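Local structure of single-stranded-DNA-specific exonuclease RecJ (Thermus thermophilus, 2ZXR) at residues R6-S11 against A532-I537; V27-A32 against E623-A628; L430-P435 against V630-L635. The protein degrades single-stranded DNA in the 5' to 3' direction as a divalent-metal-dependent exonuclease of DNA repair, with no detectable activity on single-stranded RNA. All coordinates share one frame; numbering follows the deposited sequence.

Contact 1: residues R6-S11 against A532-I537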
ATOM      1  N   ARG A   6     -14.533   1.176  -6.207  1.00 39.22           N
ATOM      2  CA  ARG A   6     -15.117   2.321  -5.507  1.00 39.37           C
ATOM      3  C   ARG A   6     -14.036   3.309  -5.061  1.00 37.85           C
ATOM      4  O   ARG A   6     -13.013   2.897  -4.513  1.00 37.54           O
ATOM      5  CB  ARG A   6     -15.872   1.853  -4.246  1.00 40.93           C
ATOM      6  CG  ARG A   6     -17.278   1.278  -4.464  1.00 43.94           C
ATOM      7  CD  ARG A   6     -17.318   0.225  -5.562  1.00 46.12           C
ATOM      8  NE  ARG A   6     -18.388  -0.757  -5.370  1.00 47.81           N
ATOM      9  CZ  ARG A   6     -19.162  -1.217  -6.348  1.00 48.59           C
ATOM     10  NH1 ARG A   6     -19.003  -0.774  -7.594  1.00 48.45           N
ATOM     11  NH2 ARG A   6     -20.062  -2.162  -6.091  1.00 49.35           N
ATOM     12  N   TRP A   7     -14.252   4.597  -5.304  1.00 35.50           N
ATOM     13  CA  TRP A   7     -13.309   5.613  -4.832  1.00 33.38           C
ATOM     14  C   TRP A   7     -13.864   6.179  -3.521  1.00 33.37           C
ATOM     15  O   TRP A   7     -15.053   6.480  -3.419  1.00 33.12           O
ATOM     16  CB  TRP A   7     -13.171   6.748  -5.831  1.00 31.15           C
ATOM     17  CG  TRP A   7     -12.436   6.390  -7.080  1.00 29.41           C
ATOM     18  CD1 TRP A   7     -12.311   5.151  -7.637  1.00 29.14           C
ATOM     19  CD2 TRP A   7     -11.821   7.300  -7.983  1.00 27.81           C
ATOM     20  NE1 TRP A   7     -11.663   5.238  -8.846  1.00 28.05           N
ATOM     21  CE2 TRP A   7     -11.350   6.545  -9.082  1.00 26.87           C
ATOM     22  CE3 TRP A   7     -11.625   8.687  -7.976  1.00 27.20           C
ATOM     23  CZ2 TRP A   7     -10.697   7.126 -10.161  1.00 26.73           C
ATOM     24  CZ3 TRP A   7     -10.969   9.271  -9.058  1.00 27.13           C
ATOM     25  CH2 TRP A   7     -10.515   8.489 -10.134  1.00 27.64           C
ATOM     26  N   ARG A   8     -13.001   6.308  -2.525  1.00 32.84           N
ATOM     27  CA  ARG A   8     -13.377   6.845  -1.233  1.00 33.30           C
ATOM     28  C   ARG A   8     -12.389   7.926  -0.784  1.00 33.38           C
ATOM     29  O   ARG A   8     -11.169   7.804  -0.992  1.00 33.43           O
ATOM     30  CB  ARG A   8     -13.408   5.740  -0.180  1.00 34.68           C
ATOM     31  CG  ARG A   8     -13.483   6.288   1.244  1.00 37.75           C
ATOM     32  CD  ARG A   8     -13.585   5.185   2.281  1.00 40.65           C
ATOM     33  NE  ARG A   8     -14.745   4.323   2.048  1.00 43.34           N
ATOM     34  CZ  ARG A   8     -16.007   4.657   2.319  1.00 44.76           C
ATOM     35  NH1 ARG A   8     -16.284   5.846   2.844  1.00 45.12           N
ATOM     36  NH2 ARG A   8     -16.997   3.803   2.062  1.00 44.60           N
ATOM     37  N   VAL A   9     -12.917   8.974  -0.161  1.00 31.76           N
ATOM     38  CA  VAL A   9     -12.077  10.054   0.334  1.00 31.64           C
ATOM     39  C   VAL A   9     -11.858   9.861   1.822  1.00 31.78           C
ATOM     40  O   VAL A   9     -12.820   9.761   2.593  1.00 33.46           O
ATOM     41  CB  VAL A   9     -12.731  11.429   0.102  1.00 30.58           C
ATOM     42  CG1 VAL A   9     -11.820  12.523   0.613  1.00 31.38           C
ATOM     43  CG2 VAL A   9     -13.006  11.633  -1.375  1.00 29.61           C
ATOM     44  N   LEU A  10     -10.604   9.796   2.239  1.00 30.87           N
ATOM     45  CA  LEU A  10     -10.308   9.621   3.652  1.00 30.82           C
ATOM     46  C   LEU A  10     -10.931  10.755   4.489  1.00 31.07           C
ATOM     47  O   LEU A  10     -10.968  11.915   4.073  1.00 30.76           O
ATOM     48  CB  LEU A  10      -8.788   9.559   3.881  1.00 31.09           C
ATOM     49  CG  LEU A  10      -7.998   8.511   3.068  1.00 33.36           C
ATOM     50  CD1 LEU A  10      -6.618   8.289   3.733  1.00 32.62           C
ATOM     51  CD2 LEU A  10      -8.766   7.186   3.004  1.00 31.85           C
ATOM     52  N   SER A  11     -11.400  10.406   5.680  1.00 30.93           N
ATOM     53  CA  SER A  11     -12.055  11.351   6.571  1.00 31.46           C
ATOM     54  C   SER A  11     -11.152  12.476   7.049  1.00 31.43           C
ATOM     55  O   SER A  11      -9.928  12.313   7.116  1.00 31.68           O
ATOM     56  CB  SER A  11     -12.555  10.598   7.796  1.00 31.93           C
ATOM     57  OG  SER A  11     -11.432  10.202   8.579  1.00 33.80           O
ATOM     58  N   ALA A 532     -19.973   7.937  -8.424  1.00 46.92           N
ATOM     59  CA  ALA A 532     -20.234   7.846  -7.000  1.00 46.39           C
ATOM     60  C   ALA A 532     -18.881   8.049  -6.343  1.00 45.53           C
ATOM     61  O   ALA A 532     -17.864   7.553  -6.843  1.00 45.42           O
ATOM     62  CB  ALA A 532     -20.796   6.458  -6.651  1.00 46.88           C
ATOM     63  N   LEU A 533     -18.867   8.788  -5.239  1.00 43.90           N
ATOM     64  CA  LEU A 533     -17.633   9.064  -4.521  1.00 41.88           C
ATOM     65  C   LEU A 533     -17.946   8.890  -3.048  1.00 40.22           C
ATOM     66  O   LEU A 533     -18.732   9.642  -2.501  1.00 39.33           O
ATOM     67  CB  LEU A 533     -17.203  10.499  -4.808  1.00 43.09           C
ATOM     68  CG  LEU A 533     -15.718  10.855  -4.756  1.00 44.07           C
ATOM     69  CD1 LEU A 533     -15.552  12.376  -4.919  1.00 44.00           C
ATOM     70  CD2 LEU A 533     -15.124  10.375  -3.443  1.00 44.72           C
ATOM     71  N   GLU A 534     -17.350   7.889  -2.409  1.00 39.08           N
ATOM     72  CA  GLU A 534     -17.598   7.636  -0.998  1.00 38.83           C
ATOM     73  C   GLU A 534     -16.847   8.578  -0.063  1.00 37.32           C
ATOM     74  O   GLU A 534     -15.764   9.070  -0.391  1.00 37.73           O
ATOM     75  CB  GLU A 534     -17.227   6.197  -0.649  1.00 41.69           C
ATOM     76  CG  GLU A 534     -17.945   5.152  -1.479  1.00 46.10           C
ATOM     77  CD  GLU A 534     -18.176   3.863  -0.707  1.00 49.00           C
ATOM     78  OE1 GLU A 534     -17.188   3.137  -0.431  1.00 50.77           O
ATOM     79  OE2 GLU A 534     -19.354   3.583  -0.363  1.00 50.48           O
ATOM     80  N   GLY A 535     -17.428   8.834   1.100  1.00 35.35           N
ATOM     81  CA  GLY A 535     -16.781   9.696   2.066  1.00 34.38           C
ATOM     82  C   GLY A 535     -17.677  10.744   2.681  1.00 33.51           C
ATOM     83  O   GLY A 535     -18.817  10.924   2.272  1.00 33.36           O
ATOM     84  N   GLY A 536     -17.148  11.453   3.668  1.00 32.53           N
ATOM     85  CA  GLY A 536     -17.926  12.487   4.318  1.00 31.56           C
ATOM     86  C   GLY A 536     -18.600  11.946   5.555  1.00 31.39           C
ATOM     87  O   GLY A 536     -18.428  10.779   5.892  1.00 31.12           O
ATOM     88  N   ILE A 537     -19.374  12.789   6.229  1.00 31.08           N
ATOM     89  CA  ILE A 537     -20.071  12.384   7.447  1.00 30.12           C
ATOM     90  C   ILE A 537     -21.584  12.317   7.169  1.00 30.60           C
ATOM     91  O   ILE A 537     -22.027  12.558   6.034  1.00 30.52           O
ATOM     92  CB  ILE A 537     -19.818  13.422   8.548  1.00 30.44           C
ATOM     93  CG1 ILE A 537     -20.308  14.790   8.053  1.00 28.88           C
ATOM     94  CG2 ILE A 537     -18.319  13.477   8.901  1.00 29.15           C
ATOM     95  CD1 ILE A 537     -20.161  15.879   9.046  1.00 27.60           C
TER
HETATM   96  O   HOH W   1     -14.309  11.342   3.943  1.00 22.64           O
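R8 folds its side chain over E534: the CB of E534 lies 3.4 Å above one face of the R8 guanidinium, toward its rim, while the carboxylate beyond it pairs with NH2. NH2 of R8 meets OE1 of E534 in a salt bridge of 2.6 Å, with the two charged planes turned 52° apart. CG of R8 is anti to the backbone N (chi1 167°), and a bend at chi3 turns NE toward the glutamate. Along this pair the backbones run side by side in the same direction. E534 N donates to W7 O at 2.9 Å, and V9 N donates to E534 O, so R8 is bracketed in a parallel beta bridge. Strand 5-9 is the edge strand of the large mixed sheet that includes the RecJ OB strands; one edge pairs with strand 426-433, and the loop following strand 517-528 adds this single bridge along the other. On the opposite side of the chain from R8, CG2 of V9 presses tightly on CD2 of L533 at 3.2 Å. Farther along, a water donates to V9 O at 2.6 Å and accepts from G536 N.

Contact 2: residues V27-A32 against E623-A628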
ATOM      1  N   VAL A  27       4.901  19.986   9.273  1.00 30.79           N
ATOM      2  CA  VAL A  27       4.441  19.825   7.896  1.00 28.81           C
ATOM      3  C   VAL A  27       3.088  20.484   7.665  1.00 27.71           C
ATOM      4  O   VAL A  27       2.351  20.767   8.607  1.00 27.43           O
ATOM      5  CB  VAL A  27       4.311  18.309   7.508  1.00 29.07           C
ATOM      6  CG1 VAL A  27       5.673  17.609   7.620  1.00 28.74           C
ATOM      7  CG2 VAL A  27       3.285  17.617   8.418  1.00 28.44           C
ATOM      8  N   GLY A  28       2.774  20.735   6.402  1.00 26.88           N
ATOM      9  CA  GLY A  28       1.489  21.307   6.057  1.00 26.73           C
ATOM     10  C   GLY A  28       0.331  20.346   6.309  1.00 26.83           C
ATOM     11  O   GLY A  28       0.541  19.202   6.731  1.00 25.78           O
ATOM     12  N   PRO A  29      -0.917  20.782   6.045  1.00 26.52           N
ATOM     13  CA  PRO A  29      -2.135  19.981   6.245  1.00 26.52           C
ATOM     14  C   PRO A  29      -2.289  18.678   5.421  1.00 26.64           C
ATOM     15  O   PRO A  29      -2.813  17.706   5.923  1.00 27.26           O
ATOM     16  CB  PRO A  29      -3.262  20.990   5.982  1.00 26.61           C
ATOM     17  CG  PRO A  29      -2.661  21.917   4.947  1.00 25.95           C
ATOM     18  CD  PRO A  29      -1.222  22.096   5.448  1.00 27.14           C
ATOM     19  N   GLU A  30      -1.825  18.646   4.181  1.00 27.83           N
ATOM     20  CA  GLU A  30      -1.941  17.431   3.365  1.00 28.28           C
ATOM     21  C   GLU A  30      -1.172  16.268   3.944  1.00 27.63           C
ATOM     22  O   GLU A  30      -1.732  15.202   4.223  1.00 28.45           O
ATOM     23  CB  GLU A  30      -1.437  17.685   1.945  1.00 29.57           C
ATOM     24  CG  GLU A  30      -2.223  18.731   1.188  1.00 30.81           C
ATOM     25  CD  GLU A  30      -1.842  20.131   1.603  1.00 31.64           C
ATOM     26  OE1 GLU A  30      -0.749  20.297   2.211  1.00 31.75           O
ATOM     27  OE2 GLU A  30      -2.630  21.054   1.316  1.00 31.80           O
ATOM     28  N   ALA A  31       0.126  16.470   4.120  1.00 27.17           N
ATOM     29  CA  ALA A  31       0.983  15.440   4.675  1.00 27.02           C
ATOM     30  C   ALA A  31       0.523  15.064   6.088  1.00 27.28           C
ATOM     31  O   ALA A  31       0.512  13.883   6.458  1.00 26.17           O
ATOM     32  CB  ALA A  31       2.430  15.929   4.688  1.00 27.60           C
ATOM     33  N   ALA A  32       0.131  16.059   6.883  1.00 27.43           N
ATOM     34  CA  ALA A  32      -0.335  15.768   8.242  1.00 28.32           C
ATOM     35  C   ALA A  32      -1.561  14.862   8.193  1.00 28.35           C
ATOM     36  O   ALA A  32      -1.768  14.050   9.079  1.00 28.94           O
ATOM     37  CB  ALA A  32      -0.663  17.057   8.992  1.00 27.66           C
ATOM     38  N   GLU A 623      -0.715  28.010   9.031  1.00 54.23           N
ATOM     39  CA  GLU A 623      -1.914  27.191   8.979  1.00 50.67           C
ATOM     40  C   GLU A 623      -2.923  27.822   8.030  1.00 48.34           C
ATOM     41  O   GLU A 623      -4.114  27.494   8.042  1.00 48.20           O
ATOM     42  CB  GLU A 623      -2.521  26.989  10.376  1.00 51.16           C
ATOM     43  CG  GLU A 623      -3.540  28.024  10.869  1.00 49.42           C
ATOM     44  CD  GLU A 623      -4.658  27.353  11.672  1.00 48.81           C
ATOM     45  OE1 GLU A 623      -4.370  26.372  12.384  1.00 48.72           O
ATOM     46  OE2 GLU A 623      -5.825  27.789  11.595  1.00 48.30           O
ATOM     47  N   ALA A 624      -2.428  28.741   7.210  1.00 45.08           N
ATOM     48  CA  ALA A 624      -3.253  29.396   6.213  1.00 42.32           C
ATOM     49  C   ALA A 624      -3.545  28.301   5.192  1.00 40.36           C
ATOM     50  O   ALA A 624      -4.563  28.325   4.500  1.00 40.81           O
ATOM     51  CB  ALA A 624      -2.477  30.539   5.560  1.00 41.01           C
ATOM     52  N   ARG A 625      -2.631  27.341   5.109  1.00 37.94           N
ATOM     53  CA  ARG A 625      -2.771  26.230   4.181  1.00 36.10           C
ATOM     54  C   ARG A 625      -3.857  25.269   4.660  1.00 34.39           C
ATOM     55  O   ARG A 625      -4.487  24.587   3.854  1.00 32.80           O
ATOM     56  CB  ARG A 625      -1.435  25.499   4.025  1.00 36.44           C
ATOM     57  CG  ARG A 625      -0.383  26.281   3.231  1.00 36.99           C
ATOM     58  CD  ARG A 625       0.565  25.315   2.531  1.00 38.39           C
ATOM     59  NE  ARG A 625       1.526  24.702   3.439  1.00 37.61           N
ATOM     60  CZ  ARG A 625       2.083  23.501   3.260  1.00 37.46           C
ATOM     61  NH1 ARG A 625       1.775  22.758   2.211  1.00 36.64           N
ATOM     62  NH2 ARG A 625       2.975  23.049   4.130  1.00 36.82           N
ATOM     63  N   LEU A 626      -4.071  25.211   5.975  1.00 32.83           N
ATOM     64  CA  LEU A 626      -5.116  24.350   6.515  1.00 32.40           C
ATOM     65  C   LEU A 626      -6.440  24.965   6.024  1.00 31.77           C
ATOM     66  O   LEU A 626      -7.336  24.266   5.543  1.00 31.39           O
ATOM     67  CB  LEU A 626      -5.084  24.345   8.050  1.00 32.49           C
ATOM     68  CG  LEU A 626      -5.524  23.103   8.838  1.00 33.62           C
ATOM     69  CD1 LEU A 626      -5.910  23.527  10.242  1.00 33.50           C
ATOM     70  CD2 LEU A 626      -6.687  22.409   8.202  1.00 33.21           C
ATOM     71  N   LYS A 627      -6.542  26.284   6.119  1.00 31.03           N
ATOM     72  CA  LYS A 627      -7.758  26.972   5.698  1.00 31.72           C
ATOM     73  C   LYS A 627      -8.008  26.734   4.230  1.00 30.60           C
ATOM     74  O   LYS A 627      -9.128  26.424   3.809  1.00 29.63           O
ATOM     75  CB  LYS A 627      -7.638  28.473   5.945  1.00 33.60           C
ATOM     76  CG  LYS A 627      -8.766  29.036   6.781  1.00 36.29           C
ATOM     77  CD  LYS A 627      -9.379  30.277   6.137  1.00 38.10           C
ATOM     78  CE  LYS A 627      -8.654  31.556   6.529  1.00 39.13           C
ATOM     79  NZ  LYS A 627      -9.418  32.757   6.053  1.00 40.03           N
ATOM     80  N   ALA A 628      -6.945  26.895   3.456  1.00 29.42           N
ATOM     81  CA  ALA A 628      -7.008  26.705   2.021  1.00 29.25           C
ATOM     82  C   ALA A 628      -7.484  25.304   1.676  1.00 28.61           C
ATOM     83  O   ALA A 628      -8.248  25.127   0.733  1.00 28.10           O
ATOM     84  CB  ALA A 628      -5.624  26.959   1.398  1.00 30.05           C
TER
HETATM   85  O   HOH W   2      -3.775  23.479   1.341  1.00 28.02           O
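R625 reaches across from its helix and lays its guanidinium beside G28 and P29. CD of P29 sits 4.2 Å above one guanidinium face, over its centre, and CA of G28 lies over the same face, unusually tight at 3.0 Å from NH2 of R625, a spacing best treated as doubtful. The arginine starts with CG anti to the carbonyl carbon (chi1 -72°) and bends at chi3, crossing the proline at about a right angle. Nearer the helix, CB of R625 touches CD of P29 at 3.7 Å, and CG of the proline rests 3.4 Å from R625 O. CB of P29 continues the apolar patch onto CG of L626, 4.2 Å away. These residues join two helix starts: G28 is the N-cap of helix 29-37, E623 that of helix 624-639, which belongs to the C-terminal domain of RecJ. A bend at chi2 (78°) turns CD of E30 toward the arginine; its OE1 is 3.5 Å from NH1 of R625. OE1 stands off the plane of the guanidinium, so this salt bridge is an attraction between charges and no N-H is aimed at it. The stronger partner of the arginine is E446 on helix 440-447, which forms a salt bridge with NH2. The other carboxylate oxygen of E30, OE2, accepts from a water at 2.7 Å, which also donates to R625 O.

Contact 3: residues L430-P435 against V630-L635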
ATOM      1  N   LEU A 430      -8.448   7.837  -1.405  1.00 27.36           N
ATOM      2  CA  LEU A 430      -7.925   9.145  -1.774  1.00 26.51           C
ATOM      3  C   LEU A 430      -7.644   9.940  -0.518  1.00 25.78           C
ATOM      4  O   LEU A 430      -8.504  10.050   0.356  1.00 26.90           O
ATOM      5  CB  LEU A 430      -8.926   9.894  -2.649  1.00 27.08           C
ATOM      6  CG  LEU A 430      -9.077   9.575  -4.136  1.00 28.51           C
ATOM      7  CD1 LEU A 430      -7.745   9.141  -4.725  1.00 29.00           C
ATOM      8  CD2 LEU A 430     -10.102   8.500  -4.322  1.00 31.50           C
ATOM      9  N   LEU A 431      -6.438  10.481  -0.436  1.00 24.10           N
ATOM     10  CA  LEU A 431      -6.002  11.262   0.710  1.00 24.97           C
ATOM     11  C   LEU A 431      -6.709  12.606   0.745  1.00 24.21           C
ATOM     12  O   LEU A 431      -7.247  13.006   1.771  1.00 24.01           O
ATOM     13  CB  LEU A 431      -4.490  11.519   0.640  1.00 24.21           C
ATOM     14  CG  LEU A 431      -3.604  11.691   1.880  1.00 24.99           C
ATOM     15  CD1 LEU A 431      -2.665  12.878   1.633  1.00 24.86           C
ATOM     16  CD2 LEU A 431      -4.399  11.872   3.126  1.00 22.78           C
ATOM     17  N   ASP A 432      -6.736  13.288  -0.388  1.00 24.43           N
ATOM     18  CA  ASP A 432      -7.343  14.610  -0.425  1.00 24.25           C
ATOM     19  C   ASP A 432      -7.310  15.124  -1.851  1.00 23.73           C
ATOM     20  O   ASP A 432      -6.766  14.471  -2.741  1.00 21.75           O
ATOM     21  CB  ASP A 432      -6.514  15.536   0.466  1.00 26.01           C
ATOM     22  CG  ASP A 432      -7.072  16.940   0.551  1.00 29.63           C
ATOM     23  OD1 ASP A 432      -6.278  17.860   0.863  1.00 31.87           O
ATOM     24  OD2 ASP A 432      -8.287  17.133   0.322  1.00 30.36           O
ATOM     25  N   LEU A 433      -7.900  16.300  -2.053  1.00 23.96           N
ATOM     26  CA  LEU A 433      -7.922  16.983  -3.346  1.00 22.98           C
ATOM     27  C   LEU A 433      -6.486  17.482  -3.523  1.00 23.23           C
ATOM     28  O   LEU A 433      -5.890  17.948  -2.570  1.00 23.02           O
ATOM     29  CB  LEU A 433      -8.863  18.193  -3.280  1.00 24.86           C
ATOM     30  CG  LEU A 433     -10.329  18.193  -3.744  1.00 26.86           C
ATOM     31  CD1 LEU A 433     -10.619  16.931  -4.495  1.00 25.98           C
ATOM     32  CD2 LEU A 433     -11.284  18.377  -2.561  1.00 26.92           C
ATOM     33  N   LEU A 434      -5.921  17.376  -4.720  1.00 23.28           N
ATOM     34  CA  LEU A 434      -4.549  17.849  -4.943  1.00 24.14           C
ATOM     35  C   LEU A 434      -4.499  19.366  -4.729  1.00 25.51           C
ATOM     36  O   LEU A 434      -5.419  20.066  -5.121  1.00 23.72           O
ATOM     37  CB  LEU A 434      -4.101  17.549  -6.373  1.00 22.81           C
ATOM     38  CG  LEU A 434      -2.608  17.747  -6.657  1.00 24.23           C
ATOM     39  CD1 LEU A 434      -1.838  16.598  -6.026  1.00 21.98           C
ATOM     40  CD2 LEU A 434      -2.351  17.786  -8.153  1.00 23.61           C
ATOM     41  N   PRO A 435      -3.435  19.882  -4.075  1.00 27.13           N
ATOM     42  CA  PRO A 435      -3.262  21.322  -3.815  1.00 27.70           C
ATOM     43  C   PRO A 435      -2.961  22.051  -5.113  1.00 27.19           C
ATOM     44  O   PRO A 435      -2.820  21.418  -6.150  1.00 27.69           O
ATOM     45  CB  PRO A 435      -2.064  21.364  -2.862  1.00 28.08           C
ATOM     46  CG  PRO A 435      -2.213  20.097  -2.089  1.00 28.33           C
ATOM     47  CD  PRO A 435      -2.514  19.104  -3.229  1.00 28.02           C
ATOM     48  N   VAL A 630      -9.472  23.353   3.471  1.00 26.09           N
ATOM     49  CA  VAL A 630     -10.897  23.315   3.793  1.00 26.31           C
ATOM     50  C   VAL A 630     -11.722  24.043   2.721  1.00 25.96           C
ATOM     51  O   VAL A 630     -12.768  23.544   2.286  1.00 26.23           O
ATOM     52  CB  VAL A 630     -11.151  23.919   5.199  1.00 26.89           C
ATOM     53  CG1 VAL A 630     -12.654  23.934   5.504  1.00 26.28           C
ATOM     54  CG2 VAL A 630     -10.406  23.102   6.241  1.00 25.83           C
ATOM     55  N   HIS A 631     -11.235  25.197   2.276  1.00 26.72           N
ATOM     56  CA  HIS A 631     -11.910  25.965   1.220  1.00 27.60           C
ATOM     57  C   HIS A 631     -12.034  25.184  -0.076  1.00 27.91           C
ATOM     58  O   HIS A 631     -13.117  25.104  -0.660  1.00 27.92           O
ATOM     59  CB  HIS A 631     -11.175  27.288   0.965  1.00 27.68           C
ATOM     60  CG  HIS A 631     -11.349  28.282   2.079  1.00 28.98           C
ATOM     61  ND1 HIS A 631     -10.748  29.522   2.080  1.00 29.76           N
ATOM     62  CD2 HIS A 631     -12.086  28.221   3.215  1.00 28.77           C
ATOM     63  CE1 HIS A 631     -11.112  30.185   3.167  1.00 28.66           C
ATOM     64  NE2 HIS A 631     -11.923  29.418   3.871  1.00 28.42           N
ATOM     65  N   ARG A 632     -10.930  24.603  -0.533  1.00 27.42           N
ATOM     66  CA  ARG A 632     -10.943  23.819  -1.763  1.00 28.13           C
ATOM     67  C   ARG A 632     -11.911  22.631  -1.607  1.00 26.92           C
ATOM     68  O   ARG A 632     -12.615  22.250  -2.557  1.00 25.98           O
ATOM     69  CB  ARG A 632      -9.512  23.343  -2.062  1.00 30.58           C
ATOM     70  CG  ARG A 632      -9.360  22.259  -3.111  1.00 33.56           C
ATOM     71  CD  ARG A 632      -8.181  21.343  -2.710  1.00 35.72           C
ATOM     72  NE  ARG A 632      -7.103  22.157  -2.188  1.00 36.04           N
ATOM     73  CZ  ARG A 632      -6.145  21.744  -1.369  1.00 35.49           C
ATOM     74  NH1 ARG A 632      -6.090  20.488  -0.957  1.00 37.12           N
ATOM     75  NH2 ARG A 632      -5.272  22.624  -0.912  1.00 35.31           N
ATOM     76  N   ARG A 633     -11.937  22.030  -0.419  1.00 26.32           N
ATOM     77  CA  ARG A 633     -12.871  20.922  -0.159  1.00 26.84           C
ATOM     78  C   ARG A 633     -14.309  21.421  -0.277  1.00 25.85           C
ATOM     79  O   ARG A 633     -15.130  20.802  -0.948  1.00 26.28           O
ATOM     80  CB  ARG A 633     -12.708  20.354   1.248  1.00 27.64           C
ATOM     81  CG  ARG A 633     -11.928  19.071   1.330  1.00 32.19           C
ATOM     82  CD  ARG A 633     -12.541  17.978   0.490  1.00 31.46           C
ATOM     83  NE  ARG A 633     -12.754  16.802   1.314  1.00 32.69           N
ATOM     84  CZ  ARG A 633     -11.788  16.099   1.891  1.00 30.20           C
ATOM     85  NH1 ARG A 633     -10.519  16.439   1.740  1.00 28.41           N
ATOM     86  NH2 ARG A 633     -12.113  15.049   2.615  1.00 28.96           N
ATOM     87  N   LEU A 634     -14.604  22.541   0.382  1.00 25.19           N
ATOM     88  CA  LEU A 634     -15.959  23.108   0.351  1.00 24.93           C
ATOM     89  C   LEU A 634     -16.424  23.346  -1.066  1.00 24.25           C
ATOM     90  O   LEU A 634     -17.505  22.908  -1.459  1.00 23.32           O
ATOM     91  CB  LEU A 634     -16.026  24.434   1.129  1.00 24.52           C
ATOM     92  CG  LEU A 634     -16.256  24.391   2.636  1.00 25.07           C
ATOM     93  CD1 LEU A 634     -16.218  25.813   3.207  1.00 23.65           C
ATOM     94  CD2 LEU A 634     -17.606  23.746   2.929  1.00 23.98           C
ATOM     95  N   LEU A 635     -15.599  24.054  -1.835  1.00 24.69           N
ATOM     96  CA  LEU A 635     -15.917  24.343  -3.227  1.00 24.09           C
ATOM     97  C   LEU A 635     -16.081  23.083  -4.033  1.00 24.83           C
ATOM     98  O   LEU A 635     -16.980  23.004  -4.867  1.00 24.72           O
ATOM     99  CB  LEU A 635     -14.820  25.187  -3.887  1.00 25.61           C
ATOM    100  CG  LEU A 635     -14.828  26.702  -3.701  1.00 26.20           C
ATOM    101  CD1 LEU A 635     -16.149  27.296  -4.229  1.00 25.28           C
ATOM    102  CD2 LEU A 635     -14.662  27.008  -2.249  1.00 27.80           C
TER
HETATM  103  O   HOH W   3      -9.264  13.654   3.411  1.00 30.00           O
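A buried salt-bridge network joins the end of strand 426-433 to the flank of helix 624-639, with one aspartate shared between two consecutive arginines. D432 divides its carboxylate between them: OD1 stands 3.2 Å from NH1 of R632, and OD2 lies 2.7 Å from NH1 of R633. Both oxygens approach their guanidinium groups at the edge, near the plane, although the carboxylate is turned 32° from the first and 44° from the second. The aspartate CG is anti to its backbone N (chi1 -178°), extending the group toward the helix, and OD2 also accepts a weak hydrogen bond from L433 N. Two cations beside one carboxylate would be expected to stabilise its negative charge.

L433 touches the aliphatic part of each arginine. Its CB packs against CD of R632, the side chains sliding past each other in opposite directions, while CD2 meets CD of R633 at 3.3 Å. R632 is bent at chi2 and chi3, and its flat end settles against the chain beyond the strand: CA of P435 is 3.7 Å above one face, over the centre. For R633, a water lies in the guanidinium plane at the edge, accepting from NH2 at 3.3 Å and donating to L431 O at 2.7 Å. Weak, long ion pairs also link R632 to E30 and R633 to E648. Backbone hydrogen bonds between D432 and L463 and between L434 and L463 tie the segment to strand 462-466 of the mixed sheet. The result is a strand-to-helix interface in which a bridging aspartate gives one oxygen to each of two adjacent helix arginines, here docking the C-terminal domain of RecJ against the mixed sheet that includes the OB-domain strands.

The three contacts form a continuous patch in which contact 3 is central, its centre lying about 12 Å from that of contact 1 and about 11 Å from that of contact 2. Contacts 1 and 3 share a sheet: R8 O is 2.8 Å from L430 N, and L10 N lies equally close to L430 O, probable hydrogen bonds between neighbouring strands. CG1 of V9 also packs on NH2 of R633. Contacts 2 and 3 share helix 624-639, and CG of E30 touches CG of P435 at 3.6 Å. Contacts 1 and 2 do not touch; their nearest atoms are about 8 Å apart. All three lie away from the magnesium site of D84, D136, H160, H161 and D221.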